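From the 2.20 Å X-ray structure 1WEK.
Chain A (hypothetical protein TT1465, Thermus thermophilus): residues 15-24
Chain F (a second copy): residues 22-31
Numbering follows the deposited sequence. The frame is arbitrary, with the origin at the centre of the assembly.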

# COMPACT_ATOMS: atom_id res chain seq x y z
N SER A 15 -10.08 7.09 -4.95
CA SER A 15 -9.41 6.24 -3.96
C SER A 15 -8.29 6.87 -3.16
O SER A 15 -7.84 6.29 -2.17
N TRP A 16 -7.82 8.04 -3.59
CA TRP A 16 -6.76 8.72 -2.88
C TRP A 16 -7.25 9.06 -1.47
O TRP A 16 -6.48 9.43 -0.59
N ARG A 17 -8.56 8.92 -1.25
CA ARG A 17 -9.09 9.19 0.07
C ARG A 17 -8.61 8.15 1.08
O ARG A 17 -8.53 8.42 2.27
N LEU A 18 -8.29 6.95 0.58
CA LEU A 18 -7.84 5.84 1.42
C LEU A 18 -6.51 6.04 2.13
O LEU A 18 -6.24 5.39 3.14
N PHE A 19 -5.68 6.93 1.60
CA PHE A 19 -4.39 7.20 2.22
C PHE A 19 -4.66 7.71 3.63
O PHE A 19 -4.13 7.18 4.60
N ARG A 20 -5.51 8.72 3.74
CA ARG A 20 -5.84 9.29 5.04
C ARG A 20 -6.58 8.29 5.93
O ARG A 20 -6.24 8.11 7.10
N ILE A 21 -7.58 7.63 5.36
CA ILE A 21 -8.36 6.63 6.09
C ILE A 21 -7.44 5.56 6.67
O ILE A 21 -7.59 5.19 7.83
N LEU A 22 -6.50 5.07 5.86
CA LEU A 22 -5.56 4.05 6.30
C LEU A 22 -4.65 4.58 7.41
O LEU A 22 -4.35 3.87 8.38
N ALA A 23 -4.19 5.81 7.24
CA ALA A 23 -3.32 6.46 8.21
C ALA A 23 -4.02 6.55 9.56
O ALA A 23 -3.41 6.33 10.60
N GLU A 24 -5.32 6.86 9.54
CA GLU A 24 -6.09 6.97 10.77
C GLU A 24 -6.29 5.62 11.45
O GLU A 24 -6.21 5.53 12.67
N LEU F 22 2.46 8.90 3.40
CA LEU F 22 1.72 9.16 2.17
C LEU F 22 0.54 10.10 2.38
O LEU F 22 0.29 11.00 1.57
N ALA F 23 -0.19 9.89 3.48
CA ALA F 23 -1.34 10.71 3.80
C ALA F 23 -0.91 12.15 4.12
O ALA F 23 -1.66 13.11 3.86
N GLU F 24 0.28 12.31 4.68
CA GLU F 24 0.79 13.63 5.02
C GLU F 24 1.05 14.40 3.72
O GLU F 24 0.82 15.61 3.65
N PHE F 25 1.53 13.69 2.69
CA PHE F 25 1.77 14.31 1.40
C PHE F 25 0.43 14.71 0.80
O PHE F 25 0.23 15.83 0.34
N VAL F 26 -0.50 13.76 0.77
CA VAL F 26 -1.82 14.04 0.21
C VAL F 26 -2.39 15.30 0.85
O VAL F 26 -2.72 16.27 0.16
N GLU F 27 -2.52 15.28 2.16
CA GLU F 27 -3.05 16.43 2.88
C GLU F 27 -2.28 17.72 2.57
O GLU F 27 -2.88 18.75 2.26
N GLY F 28 -0.95 17.65 2.60
CA GLY F 28 -0.14 18.83 2.32
C GLY F 28 -0.39 19.43 0.95
O GLY F 28 -0.46 20.66 0.81
N PHE F 29 -0.51 18.57 -0.06
CA PHE F 29 -0.75 19.01 -1.43
C PHE F 29 -2.13 19.66 -1.57
O PHE F 29 -2.29 20.63 -2.31
N GLU F 30 -3.13 19.13 -0.88
CA GLU F 30 -4.46 19.71 -0.97
C GLU F 30 -4.45 21.09 -0.33
O GLU F 30 -4.91 22.07 -0.91
N THR F 31 -3.92 21.15 0.89
CA THR F 31 -3.87 22.40 1.61
C THR F 31 -3.15 23.52 0.85
O THR F 31 -3.69 24.60 0.69

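The principal polar contact between the two helices is a salt bridge from Arg A20 to Glu F27, with NE of Arg A20 3.4 Å from OE2 of Glu F27. It is an attraction of charges rather than a hydrogen bond, because the oxygen lies well out of the guanidinium plane and no N-H points at it. Both side chains leave their backbones sideways and then bend inward: Arg A20 starts t, t before chi3 turns to -94°, and Glu F27 adopts m, t. The guanidinium is laid over the aliphatic part of its partner, so that CG of Glu F27 sits over one of its faces, 3.1 Å from NH2 of Arg A20. On its own helix, Arg A20 also forms a long salt bridge, NH1 to OE1 of Glu A24 at 3.9 Å.

No direct hydrogen bond crosses between the stretches, but one water spans them. It accepts from NE of Arg A20 at 3.3 Å and, weakly, from NH1 of Arg A17 at 3.2 Å, and it donates to OE2 of Glu F30 at 3.1 Å. Two arginines of chain A are thereby tied to one carboxylate of chain F. Arg A17 (m, m, t) has its CA-to-CB bond directed away from chain F, yet its end comes nearer; its NH1 stands 4.4 Å from OE1 of Glu F30, close enough for the charges to be felt but beyond a salt bridge. Glu F30 (m, t) points toward chain A, and its OE1 also approaches CH2 of Trp A16 to 3.2 Å.

Beside this charged cluster lies an apolar layer built on Trp A16, Phe A19 and Ala A23 from one chain and Leu F22, Ala F23 and Val F26 from the other, all directed toward the opposing stretch. Val F26, in the t rotamer, touches both aromatic residues: its CG1 meets CE3 of Trp A16 (chi1 p) at 3.5 Å, while its CG2 meets CD2 of Phe A19 (chi1 m) at 3.5 Å. Farther round the Phe A19 ring, CE1 rests 3.7 Å from CD1 of Leu F22 (m, t).

The backbones come nearest at Arg A20 and Ala F23, whose CA atoms are 4.9 Å apart. There the small methyl of Ala F23 packs directly on the facing helix, its CB 3.8 Å from CA of Arg A20 and 3.6 Å from O of Phe A19. The same CB meets CB of Ala A23 at 3.6 Å. The helix axes, inclined at 131°, approach to 8.4 Å.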

# COMPACT_ATOMS: atom_id res chain seq x y z
CB SER A 15 -8.87 4.98 -4.63
OG SER A 15 -9.94 4.16 -5.07
CB TRP A 16 -6.35 9.99 -3.63
CG TRP A 16 -7.42 11.03 -3.69
CD1 TRP A 16 -8.36 11.19 -4.68
CD2 TRP A 16 -7.68 12.06 -2.72
NE1 TRP A 16 -9.18 12.26 -4.38
CE2 TRP A 16 -8.79 12.81 -3.19
CE3 TRP A 16 -7.09 12.42 -1.50
CZ2 TRP A 16 -9.31 13.89 -2.47
CZ3 TRP A 16 -7.61 13.50 -0.79
CH2 TRP A 16 -8.72 14.22 -1.28
CB ARG A 17 -10.61 9.18 0.03
CG ARG A 17 -11.20 10.35 -0.72
CD ARG A 17 -10.97 11.62 0.03
NE ARG A 17 -11.59 12.76 -0.62
CZ ARG A 17 -11.53 14.00 -0.14
NH1 ARG A 17 -10.88 14.25 1.00
NH2 ARG A 17 -12.09 14.99 -0.82
CB LEU A 18 -7.79 4.57 0.58
CG LEU A 18 -9.15 4.05 0.09
CD1 LEU A 18 -8.98 2.98 -0.96
CD2 LEU A 18 -9.92 3.51 1.27
CB PHE A 19 -3.61 8.24 1.42
CG PHE A 19 -3.04 7.73 0.14
CD1 PHE A 19 -2.17 6.64 0.13
CD2 PHE A 19 -3.34 8.35 -1.07
CE1 PHE A 19 -1.60 6.18 -1.06
CE2 PHE A 19 -2.77 7.89 -2.27
CZ PHE A 19 -1.90 6.81 -2.26
CB ARG A 20 -6.68 10.55 4.86
CG ARG A 20 -6.96 11.31 6.14
CD ARG A 20 -8.11 12.27 5.92
NE ARG A 20 -7.68 13.62 5.56
CZ ARG A 20 -7.37 14.55 6.45
NH1 ARG A 20 -7.44 14.29 7.75
NH2 ARG A 20 -7.00 15.76 6.04
CB ILE A 21 -9.38 5.97 5.17
CG1 ILE A 21 -10.40 7.02 4.71
CG2 ILE A 21 -10.07 4.80 5.90
CD1 ILE A 21 -11.25 6.57 3.56
CB LEU A 22 -4.69 3.57 5.13
CG LEU A 22 -5.36 2.53 4.23
CD1 LEU A 22 -4.46 2.17 3.06
CD2 LEU A 22 -5.68 1.30 5.06
CB ALA A 23 -2.94 7.87 7.72
CB GLU A 24 -7.44 7.66 10.50
CG GLU A 24 -7.30 9.13 10.10
CD GLU A 24 -8.63 9.82 9.84
OE1 GLU A 24 -8.64 11.05 9.60
OE2 GLU A 24 -9.68 9.14 9.89
CB LEU F 22 1.25 7.85 1.54
CG LEU F 22 2.35 6.89 1.08
CD1 LEU F 22 1.75 5.65 0.40
CD2 LEU F 22 3.26 7.61 0.11
CB ALA F 23 -2.12 10.10 4.97
CB GLU F 24 2.07 13.50 5.83
CG GLU F 24 2.42 14.77 6.59
CD GLU F 24 3.11 14.49 7.90
OE1 GLU F 24 4.36 14.38 7.91
OE2 GLU F 24 2.39 14.35 8.92
CB PHE F 25 2.45 13.35 0.43
CG PHE F 25 3.95 13.32 0.54
CD1 PHE F 25 4.60 12.16 0.94
CD2 PHE F 25 4.71 14.43 0.18
CE1 PHE F 25 5.99 12.11 0.98
CE2 PHE F 25 6.10 14.39 0.23
CZ PHE F 25 6.74 13.23 0.62
CB VAL F 26 -2.78 12.86 0.45
CG1 VAL F 26 -4.23 13.32 0.33
CG2 VAL F 26 -2.48 11.75 -0.55
CB GLU F 27 -3.05 16.13 4.38
CG GLU F 27 -4.21 15.22 4.82
CD GLU F 27 -3.90 14.38 6.06
OE1 GLU F 27 -3.19 14.88 6.96
OE2 GLU F 27 -4.38 13.23 6.14
CB PHE F 29 -0.68 17.83 -2.41
CG PHE F 29 0.69 17.19 -2.51
CD1 PHE F 29 1.84 17.93 -2.34
CD2 PHE F 29 0.80 15.84 -2.85
CE1 PHE F 29 3.10 17.36 -2.52
CE2 PHE F 29 2.05 15.25 -3.03
CZ PHE F 29 3.21 16.02 -2.86
CB GLU F 30 -5.50 18.89 -0.23
CG GLU F 30 -5.53 17.43 -0.50
CD GLU F 30 -6.73 16.80 0.15
OE1 GLU F 30 -7.86 17.11 -0.29
OE2 GLU F 30 -6.56 16.02 1.12
CB THR F 31 -3.24 22.18 2.99
OG1 THR F 31 -4.06 21.26 3.72
CG2 THR F 31 -3.17 23.48 3.78
O HOH W 1 -8.09 13.58 2.31